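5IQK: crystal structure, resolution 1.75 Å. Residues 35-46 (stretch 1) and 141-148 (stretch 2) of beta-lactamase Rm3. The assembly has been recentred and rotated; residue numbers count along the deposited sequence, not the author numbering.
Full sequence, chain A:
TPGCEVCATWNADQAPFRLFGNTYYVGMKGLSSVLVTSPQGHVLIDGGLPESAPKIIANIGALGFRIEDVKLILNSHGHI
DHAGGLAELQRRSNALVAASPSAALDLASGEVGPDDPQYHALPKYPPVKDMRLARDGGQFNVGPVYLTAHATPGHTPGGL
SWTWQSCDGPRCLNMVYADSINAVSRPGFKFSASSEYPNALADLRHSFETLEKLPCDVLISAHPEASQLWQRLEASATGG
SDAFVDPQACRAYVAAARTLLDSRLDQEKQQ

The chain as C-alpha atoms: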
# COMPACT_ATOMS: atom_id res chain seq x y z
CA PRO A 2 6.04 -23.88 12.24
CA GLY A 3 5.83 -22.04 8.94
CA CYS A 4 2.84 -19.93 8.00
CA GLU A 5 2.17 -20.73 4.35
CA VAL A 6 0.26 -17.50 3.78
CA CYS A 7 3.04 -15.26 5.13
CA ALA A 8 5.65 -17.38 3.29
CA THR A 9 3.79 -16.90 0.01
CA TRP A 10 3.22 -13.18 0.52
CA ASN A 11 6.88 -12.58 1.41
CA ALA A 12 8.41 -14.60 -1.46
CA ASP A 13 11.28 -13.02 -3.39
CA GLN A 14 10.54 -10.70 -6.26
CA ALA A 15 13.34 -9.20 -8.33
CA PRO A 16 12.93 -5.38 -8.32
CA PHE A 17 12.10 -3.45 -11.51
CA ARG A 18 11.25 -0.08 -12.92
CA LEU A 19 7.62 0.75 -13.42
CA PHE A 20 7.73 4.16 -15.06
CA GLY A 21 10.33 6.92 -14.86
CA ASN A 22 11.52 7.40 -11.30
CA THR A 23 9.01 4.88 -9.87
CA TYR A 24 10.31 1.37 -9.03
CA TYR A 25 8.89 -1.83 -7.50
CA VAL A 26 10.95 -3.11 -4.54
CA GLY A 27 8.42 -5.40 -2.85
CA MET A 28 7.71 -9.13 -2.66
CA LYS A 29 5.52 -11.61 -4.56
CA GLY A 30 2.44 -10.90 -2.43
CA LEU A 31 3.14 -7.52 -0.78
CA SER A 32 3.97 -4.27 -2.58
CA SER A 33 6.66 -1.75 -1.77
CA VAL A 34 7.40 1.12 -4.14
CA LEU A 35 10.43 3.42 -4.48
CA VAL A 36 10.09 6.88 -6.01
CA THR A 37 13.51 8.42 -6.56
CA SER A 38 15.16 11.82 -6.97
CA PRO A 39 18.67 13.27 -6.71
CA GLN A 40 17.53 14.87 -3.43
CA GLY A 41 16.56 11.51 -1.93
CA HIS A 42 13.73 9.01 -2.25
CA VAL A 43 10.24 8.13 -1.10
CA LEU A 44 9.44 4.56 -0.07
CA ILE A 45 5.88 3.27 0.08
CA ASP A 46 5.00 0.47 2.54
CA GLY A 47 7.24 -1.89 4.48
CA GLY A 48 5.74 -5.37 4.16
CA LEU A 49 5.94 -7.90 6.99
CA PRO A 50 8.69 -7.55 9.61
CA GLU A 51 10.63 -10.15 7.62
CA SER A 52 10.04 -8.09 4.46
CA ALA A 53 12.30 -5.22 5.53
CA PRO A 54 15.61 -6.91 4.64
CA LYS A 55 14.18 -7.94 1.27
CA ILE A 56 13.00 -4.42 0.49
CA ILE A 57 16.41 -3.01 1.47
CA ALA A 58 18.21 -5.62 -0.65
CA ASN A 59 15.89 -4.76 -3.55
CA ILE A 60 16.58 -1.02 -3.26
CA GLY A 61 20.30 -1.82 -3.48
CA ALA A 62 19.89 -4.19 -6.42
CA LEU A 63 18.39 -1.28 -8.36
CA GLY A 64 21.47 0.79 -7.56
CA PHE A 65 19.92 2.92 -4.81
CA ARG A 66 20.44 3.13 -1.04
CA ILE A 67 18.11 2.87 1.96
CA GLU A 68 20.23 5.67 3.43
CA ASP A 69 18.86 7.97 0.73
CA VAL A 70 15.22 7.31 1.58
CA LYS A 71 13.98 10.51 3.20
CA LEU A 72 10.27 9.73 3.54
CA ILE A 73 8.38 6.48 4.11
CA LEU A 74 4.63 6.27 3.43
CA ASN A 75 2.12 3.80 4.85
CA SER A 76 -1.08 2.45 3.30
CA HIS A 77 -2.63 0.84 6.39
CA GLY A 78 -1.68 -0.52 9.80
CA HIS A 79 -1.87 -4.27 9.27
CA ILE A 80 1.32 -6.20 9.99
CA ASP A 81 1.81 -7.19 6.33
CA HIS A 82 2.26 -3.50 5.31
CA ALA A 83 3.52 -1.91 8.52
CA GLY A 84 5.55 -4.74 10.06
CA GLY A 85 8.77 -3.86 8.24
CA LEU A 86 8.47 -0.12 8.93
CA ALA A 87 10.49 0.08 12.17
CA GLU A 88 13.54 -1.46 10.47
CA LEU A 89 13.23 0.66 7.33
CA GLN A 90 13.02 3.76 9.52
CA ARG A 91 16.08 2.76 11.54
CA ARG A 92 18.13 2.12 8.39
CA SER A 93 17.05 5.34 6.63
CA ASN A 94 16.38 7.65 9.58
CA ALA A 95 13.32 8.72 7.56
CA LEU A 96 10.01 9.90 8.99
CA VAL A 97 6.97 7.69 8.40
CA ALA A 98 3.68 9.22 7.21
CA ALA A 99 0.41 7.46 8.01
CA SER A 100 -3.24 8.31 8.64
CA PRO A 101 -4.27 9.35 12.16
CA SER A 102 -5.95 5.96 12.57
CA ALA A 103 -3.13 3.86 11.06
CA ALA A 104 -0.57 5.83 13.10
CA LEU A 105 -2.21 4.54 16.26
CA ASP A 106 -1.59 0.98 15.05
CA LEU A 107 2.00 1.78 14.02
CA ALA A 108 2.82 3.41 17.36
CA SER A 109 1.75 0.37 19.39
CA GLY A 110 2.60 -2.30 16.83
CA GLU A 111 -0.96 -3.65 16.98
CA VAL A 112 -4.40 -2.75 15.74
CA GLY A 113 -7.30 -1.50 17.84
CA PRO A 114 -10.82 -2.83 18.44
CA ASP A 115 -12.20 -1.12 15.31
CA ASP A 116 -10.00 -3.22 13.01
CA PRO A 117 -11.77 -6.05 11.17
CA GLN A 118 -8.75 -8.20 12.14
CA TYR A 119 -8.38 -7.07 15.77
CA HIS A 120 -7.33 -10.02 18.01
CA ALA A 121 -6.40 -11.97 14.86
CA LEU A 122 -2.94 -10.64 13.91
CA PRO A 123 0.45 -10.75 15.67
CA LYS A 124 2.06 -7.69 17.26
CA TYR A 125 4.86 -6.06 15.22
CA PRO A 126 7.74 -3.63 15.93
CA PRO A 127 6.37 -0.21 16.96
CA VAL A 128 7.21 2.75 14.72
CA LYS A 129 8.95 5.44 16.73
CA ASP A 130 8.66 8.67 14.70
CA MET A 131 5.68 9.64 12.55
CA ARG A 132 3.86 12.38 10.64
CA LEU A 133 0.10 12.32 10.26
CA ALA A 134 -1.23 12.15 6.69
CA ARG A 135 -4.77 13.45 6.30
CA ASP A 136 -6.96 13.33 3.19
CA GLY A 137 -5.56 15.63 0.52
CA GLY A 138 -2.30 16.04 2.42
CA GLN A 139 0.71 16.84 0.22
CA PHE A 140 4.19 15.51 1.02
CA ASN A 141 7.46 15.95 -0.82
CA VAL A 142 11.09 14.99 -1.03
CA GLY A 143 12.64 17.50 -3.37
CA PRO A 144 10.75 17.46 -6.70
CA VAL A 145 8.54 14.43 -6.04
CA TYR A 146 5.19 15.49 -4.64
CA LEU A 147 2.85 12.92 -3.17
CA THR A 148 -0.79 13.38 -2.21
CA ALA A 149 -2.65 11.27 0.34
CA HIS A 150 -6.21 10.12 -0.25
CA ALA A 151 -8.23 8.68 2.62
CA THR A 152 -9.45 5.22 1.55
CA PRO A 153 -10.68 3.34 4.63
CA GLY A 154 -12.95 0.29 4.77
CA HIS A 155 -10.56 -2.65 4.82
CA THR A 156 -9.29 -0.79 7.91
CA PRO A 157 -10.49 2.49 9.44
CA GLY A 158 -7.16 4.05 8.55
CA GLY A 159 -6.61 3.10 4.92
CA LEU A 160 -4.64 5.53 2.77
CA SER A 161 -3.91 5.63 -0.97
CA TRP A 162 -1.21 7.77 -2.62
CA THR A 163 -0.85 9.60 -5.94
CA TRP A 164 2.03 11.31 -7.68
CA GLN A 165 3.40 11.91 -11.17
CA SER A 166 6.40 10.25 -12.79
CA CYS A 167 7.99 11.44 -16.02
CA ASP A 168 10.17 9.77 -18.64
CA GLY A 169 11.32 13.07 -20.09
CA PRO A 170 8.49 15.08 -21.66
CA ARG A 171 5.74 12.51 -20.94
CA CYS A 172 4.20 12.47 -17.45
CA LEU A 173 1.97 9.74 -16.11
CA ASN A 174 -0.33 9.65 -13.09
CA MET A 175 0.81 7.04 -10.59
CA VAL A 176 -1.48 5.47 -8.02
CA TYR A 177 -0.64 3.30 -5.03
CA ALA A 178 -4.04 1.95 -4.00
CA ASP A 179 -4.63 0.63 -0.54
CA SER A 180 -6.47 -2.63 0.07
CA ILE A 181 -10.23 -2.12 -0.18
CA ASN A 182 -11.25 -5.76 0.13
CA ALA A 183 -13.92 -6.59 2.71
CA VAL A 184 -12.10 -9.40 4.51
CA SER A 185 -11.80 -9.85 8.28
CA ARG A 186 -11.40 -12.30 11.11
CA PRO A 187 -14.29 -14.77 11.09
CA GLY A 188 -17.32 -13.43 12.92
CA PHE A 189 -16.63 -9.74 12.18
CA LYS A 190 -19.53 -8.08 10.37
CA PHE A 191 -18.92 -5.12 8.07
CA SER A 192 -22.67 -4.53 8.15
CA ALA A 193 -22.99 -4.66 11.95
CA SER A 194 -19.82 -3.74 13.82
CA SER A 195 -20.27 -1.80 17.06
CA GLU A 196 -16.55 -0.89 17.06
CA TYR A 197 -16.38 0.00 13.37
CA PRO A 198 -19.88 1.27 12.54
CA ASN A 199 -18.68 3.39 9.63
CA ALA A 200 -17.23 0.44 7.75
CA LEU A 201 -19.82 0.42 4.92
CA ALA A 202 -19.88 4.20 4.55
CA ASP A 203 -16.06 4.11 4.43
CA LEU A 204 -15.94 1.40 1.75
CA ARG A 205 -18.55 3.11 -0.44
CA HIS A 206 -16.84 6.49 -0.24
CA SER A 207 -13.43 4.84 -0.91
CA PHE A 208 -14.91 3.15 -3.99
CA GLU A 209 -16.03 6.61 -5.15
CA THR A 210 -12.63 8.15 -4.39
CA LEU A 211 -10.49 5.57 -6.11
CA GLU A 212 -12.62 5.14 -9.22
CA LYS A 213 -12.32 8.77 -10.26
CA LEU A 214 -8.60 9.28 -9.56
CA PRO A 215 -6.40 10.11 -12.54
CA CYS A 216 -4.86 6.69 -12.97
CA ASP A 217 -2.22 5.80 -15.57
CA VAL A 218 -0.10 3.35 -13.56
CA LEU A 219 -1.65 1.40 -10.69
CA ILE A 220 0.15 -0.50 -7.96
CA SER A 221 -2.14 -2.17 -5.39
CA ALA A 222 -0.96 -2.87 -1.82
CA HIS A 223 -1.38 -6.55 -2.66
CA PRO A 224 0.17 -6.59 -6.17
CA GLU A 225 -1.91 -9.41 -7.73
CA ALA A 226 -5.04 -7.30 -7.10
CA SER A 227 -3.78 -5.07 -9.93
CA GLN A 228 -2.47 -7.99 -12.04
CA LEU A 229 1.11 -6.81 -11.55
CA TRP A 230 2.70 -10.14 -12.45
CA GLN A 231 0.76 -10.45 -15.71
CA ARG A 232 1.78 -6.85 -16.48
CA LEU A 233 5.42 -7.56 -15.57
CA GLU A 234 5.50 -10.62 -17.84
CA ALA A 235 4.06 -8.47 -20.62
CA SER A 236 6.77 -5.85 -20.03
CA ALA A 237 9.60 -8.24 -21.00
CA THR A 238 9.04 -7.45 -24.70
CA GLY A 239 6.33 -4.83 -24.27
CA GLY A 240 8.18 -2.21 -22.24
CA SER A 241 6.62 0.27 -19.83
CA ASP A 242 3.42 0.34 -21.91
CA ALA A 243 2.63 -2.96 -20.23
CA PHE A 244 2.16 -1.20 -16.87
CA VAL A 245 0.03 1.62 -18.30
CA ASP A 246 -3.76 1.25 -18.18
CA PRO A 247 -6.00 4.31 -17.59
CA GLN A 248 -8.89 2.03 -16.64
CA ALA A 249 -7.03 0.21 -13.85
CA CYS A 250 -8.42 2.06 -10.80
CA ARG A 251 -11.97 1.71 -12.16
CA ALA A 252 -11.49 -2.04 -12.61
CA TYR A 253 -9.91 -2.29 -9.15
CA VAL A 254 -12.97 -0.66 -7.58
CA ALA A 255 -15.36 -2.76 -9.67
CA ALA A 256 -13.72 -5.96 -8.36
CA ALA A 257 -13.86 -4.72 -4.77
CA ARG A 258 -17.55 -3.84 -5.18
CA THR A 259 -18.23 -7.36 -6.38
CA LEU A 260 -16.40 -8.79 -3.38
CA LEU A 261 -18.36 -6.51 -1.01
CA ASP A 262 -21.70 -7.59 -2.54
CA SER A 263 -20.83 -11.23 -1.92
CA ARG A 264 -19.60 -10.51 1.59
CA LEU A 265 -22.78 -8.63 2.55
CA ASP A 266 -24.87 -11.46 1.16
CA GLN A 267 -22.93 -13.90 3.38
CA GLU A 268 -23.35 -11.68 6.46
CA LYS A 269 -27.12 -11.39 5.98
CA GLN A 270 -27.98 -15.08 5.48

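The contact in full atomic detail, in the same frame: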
# COMPACT_ATOMS: atom_id res chain seq x y z
N LEU A 35 9.40 2.39 -4.65
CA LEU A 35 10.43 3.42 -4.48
C LEU A 35 10.28 4.50 -5.55
O LEU A 35 10.20 4.21 -6.74
CB LEU A 35 11.82 2.78 -4.57
CG LEU A 35 13.04 3.66 -4.27
CD1 LEU A 35 13.10 3.98 -2.78
CD2 LEU A 35 14.32 2.96 -4.75
N VAL A 36 10.20 5.75 -5.10
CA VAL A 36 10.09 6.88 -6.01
C VAL A 36 11.31 7.78 -5.77
O VAL A 36 11.45 8.36 -4.69
CB VAL A 36 8.78 7.68 -5.80
CG1 VAL A 36 8.62 8.72 -6.92
CG2 VAL A 36 7.56 6.75 -5.72
N THR A 37 12.17 7.89 -6.77
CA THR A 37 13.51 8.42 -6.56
C THR A 37 13.70 9.87 -7.03
O THR A 37 12.94 10.37 -7.86
CB THR A 37 14.55 7.57 -7.29
OG1 THR A 37 14.32 7.64 -8.71
CG2 THR A 37 14.47 6.10 -6.84
N SER A 38 14.72 10.51 -6.48
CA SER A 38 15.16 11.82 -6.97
C SER A 38 16.61 12.02 -6.54
O SER A 38 17.12 11.29 -5.69
CB SER A 38 14.27 12.95 -6.45
OG SER A 38 14.73 13.41 -5.19
N PRO A 39 17.29 13.02 -7.13
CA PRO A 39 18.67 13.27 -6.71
C PRO A 39 18.76 13.88 -5.31
O PRO A 39 19.84 13.96 -4.73
CB PRO A 39 19.19 14.23 -7.77
CG PRO A 39 17.97 14.89 -8.32
CD PRO A 39 16.90 13.85 -8.28
N GLN A 40 17.62 14.31 -4.78
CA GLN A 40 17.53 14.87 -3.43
C GLN A 40 17.06 13.84 -2.40
O GLN A 40 16.78 14.18 -1.26
CB GLN A 40 16.59 16.08 -3.43
CG GLN A 40 17.09 17.25 -4.28
CD GLN A 40 16.11 18.40 -4.32
OE1 GLN A 40 15.51 18.74 -3.30
NE2 GLN A 40 15.94 18.99 -5.49
N GLY A 41 16.98 12.58 -2.82
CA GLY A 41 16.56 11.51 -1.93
C GLY A 41 15.25 10.89 -2.40
O GLY A 41 14.61 11.41 -3.30
N HIS A 42 14.86 9.79 -1.76
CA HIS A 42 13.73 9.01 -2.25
C HIS A 42 12.56 8.87 -1.28
O HIS A 42 12.68 9.09 -0.07
CB HIS A 42 14.17 7.60 -2.62
CG HIS A 42 15.53 7.53 -3.25
ND1 HIS A 42 15.92 8.35 -4.29
CD2 HIS A 42 16.60 6.75 -2.96
CE1 HIS A 42 17.16 8.06 -4.63
NE2 HIS A 42 17.60 7.09 -3.84
N VAL A 43 11.44 8.47 -1.85
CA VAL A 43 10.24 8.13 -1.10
C VAL A 43 10.03 6.63 -1.22
O VAL A 43 10.18 6.06 -2.30
CB VAL A 43 9.02 8.88 -1.60
CG1 VAL A 43 7.76 8.47 -0.80
CG2 VAL A 43 9.24 10.38 -1.50
N LEU A 44 9.71 5.99 -0.09
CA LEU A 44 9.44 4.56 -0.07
C LEU A 44 8.02 4.35 0.42
O LEU A 44 7.63 4.96 1.41
CB LEU A 44 10.44 3.82 0.82
CG LEU A 44 10.30 2.31 0.94
CD1 LEU A 44 10.49 1.66 -0.42
CD2 LEU A 44 11.32 1.76 1.93
N ILE A 45 7.26 3.53 -0.29
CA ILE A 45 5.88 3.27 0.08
C ILE A 45 5.72 1.83 0.56
O ILE A 45 5.98 0.89 -0.19
CB ILE A 45 4.91 3.54 -1.08
CG1 ILE A 45 5.15 4.94 -1.65
CG2 ILE A 45 3.46 3.41 -0.62
CD1 ILE A 45 4.21 5.30 -2.77
N ASP A 46 5.30 1.72 1.82
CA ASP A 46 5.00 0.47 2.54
C ASP A 46 6.25 -0.36 2.86
O ASP A 46 7.31 -0.22 2.23
CB ASP A 46 3.99 -0.36 1.76
CG ASP A 46 2.56 -0.12 2.24
OD1 ASP A 46 2.39 0.59 3.26
OD2 ASP A 46 1.63 -0.68 1.63
N ASN A 141 6.43 15.94 0.20
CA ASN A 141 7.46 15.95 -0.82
C ASN A 141 8.84 15.62 -0.30
O ASN A 141 9.14 15.78 0.88
CB ASN A 141 7.50 17.31 -1.53
CG ASN A 141 8.27 18.36 -0.75
OD1 ASN A 141 7.80 18.87 0.27
ND2 ASN A 141 9.47 18.70 -1.24
N VAL A 142 9.66 15.09 -1.21
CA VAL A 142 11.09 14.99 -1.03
C VAL A 142 11.66 15.58 -2.30
O VAL A 142 11.59 14.97 -3.36
CB VAL A 142 11.58 13.54 -0.83
CG1 VAL A 142 13.12 13.51 -0.74
CG2 VAL A 142 10.94 12.91 0.40
N GLY A 143 12.20 16.79 -2.20
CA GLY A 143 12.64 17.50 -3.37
C GLY A 143 11.51 17.70 -4.36
O GLY A 143 10.46 18.23 -4.01
N PRO A 144 11.71 17.24 -5.61
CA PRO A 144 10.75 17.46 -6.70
C PRO A 144 9.60 16.47 -6.77
O PRO A 144 8.66 16.72 -7.52
CB PRO A 144 11.63 17.32 -7.93
CG PRO A 144 12.61 16.27 -7.53
CD PRO A 144 12.93 16.58 -6.09
N VAL A 145 9.65 15.38 -6.01
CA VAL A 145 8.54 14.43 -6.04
C VAL A 145 7.50 14.80 -4.99
O VAL A 145 7.80 14.89 -3.80
CB VAL A 145 9.01 12.98 -5.83
CG1 VAL A 145 10.01 12.89 -4.71
CG2 VAL A 145 7.82 12.04 -5.56
N TYR A 146 6.30 15.07 -5.47
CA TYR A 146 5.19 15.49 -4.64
C TYR A 146 4.09 14.45 -4.60
O TYR A 146 3.57 14.04 -5.63
CB TYR A 146 4.64 16.83 -5.12
CG TYR A 146 5.59 17.97 -4.84
CD1 TYR A 146 5.39 18.81 -3.75
CD2 TYR A 146 6.69 18.20 -5.65
CE1 TYR A 146 6.25 19.85 -3.48
CE2 TYR A 146 7.56 19.24 -5.39
CZ TYR A 146 7.34 20.06 -4.30
OH TYR A 146 8.22 21.10 -4.04
N LEU A 147 3.82 13.98 -3.39
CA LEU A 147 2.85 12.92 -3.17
C LEU A 147 1.62 13.51 -2.51
O LEU A 147 1.72 14.48 -1.75
CB LEU A 147 3.46 11.82 -2.31
CG LEU A 147 4.61 11.14 -3.06
CD1 LEU A 147 5.86 11.16 -2.21
CD2 LEU A 147 4.22 9.72 -3.41
N THR A 148 0.46 12.95 -2.82
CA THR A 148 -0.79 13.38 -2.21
C THR A 148 -1.50 12.18 -1.61
O THR A 148 -1.61 11.13 -2.25
CB THR A 148 -1.72 14.10 -3.22
OG1 THR A 148 -1.04 15.23 -3.76
CG2 THR A 148 -3.00 14.57 -2.55

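What holds two hairpins together when no hydrogen bond passes between them? The answer is apolar packing, centred on Val142 and Val43, the two residues most covered by the opposing stretch. Both point their CA-to-CB bonds toward the other side, and their methyls meet with Val43 CG2 3.6 Å from Val142 CG2. The same Val43 CG2 lies 3.5 Å from Leu147 CD1 and 4.1 Å from Val145 CG1, so one small branched side chain touches three partners. Both valines adopt the t rotamer and are buried.

How does the packing extend along the strands? Strands 42-45 and 145-148 run in roughly the same direction, at 29°, with their axes 9.0 Å apart at closest approach, a spacing filled by side chains. Val36 pairs with Val43 through two backbone hydrogen bonds, and Val36 CG1 reaches Val145 CG2 at 3.7 Å. Farther on, Ile45 CD1 makes a looser contact with Leu147 CD2 at 4.5 Å. Alternation along the strand leaves His42 pointing away.

What does Val142 meet at the turn? Val142 CG1 lies 3.6 Å from Gly41 O and 3.8 Å from Gln40 O, packing a methyl against the backbone of the Ser38 to Gly41 turn. Ser38 OG donates to Gly41 O at 2.8 Å and accepts from Gln40 N at 3.1 Å, bracing that turn from within.

Why does glycine suit position 143? The CA-to-CB bond of Gln40 points toward the second stretch, and Gln40 OE1 comes 3.1 Å from Gly143 CA. A CB on Gly143 would sit 2.7 Å from Gln40 OE1 and clash with Pro144 CD as well; the positive phi of this type II' turn also favours glycine. Pro144, itself exposed, packs its ring carbon CD 3.8 Å from Ser38 OG and 3.9 Å from Gln40 NE2.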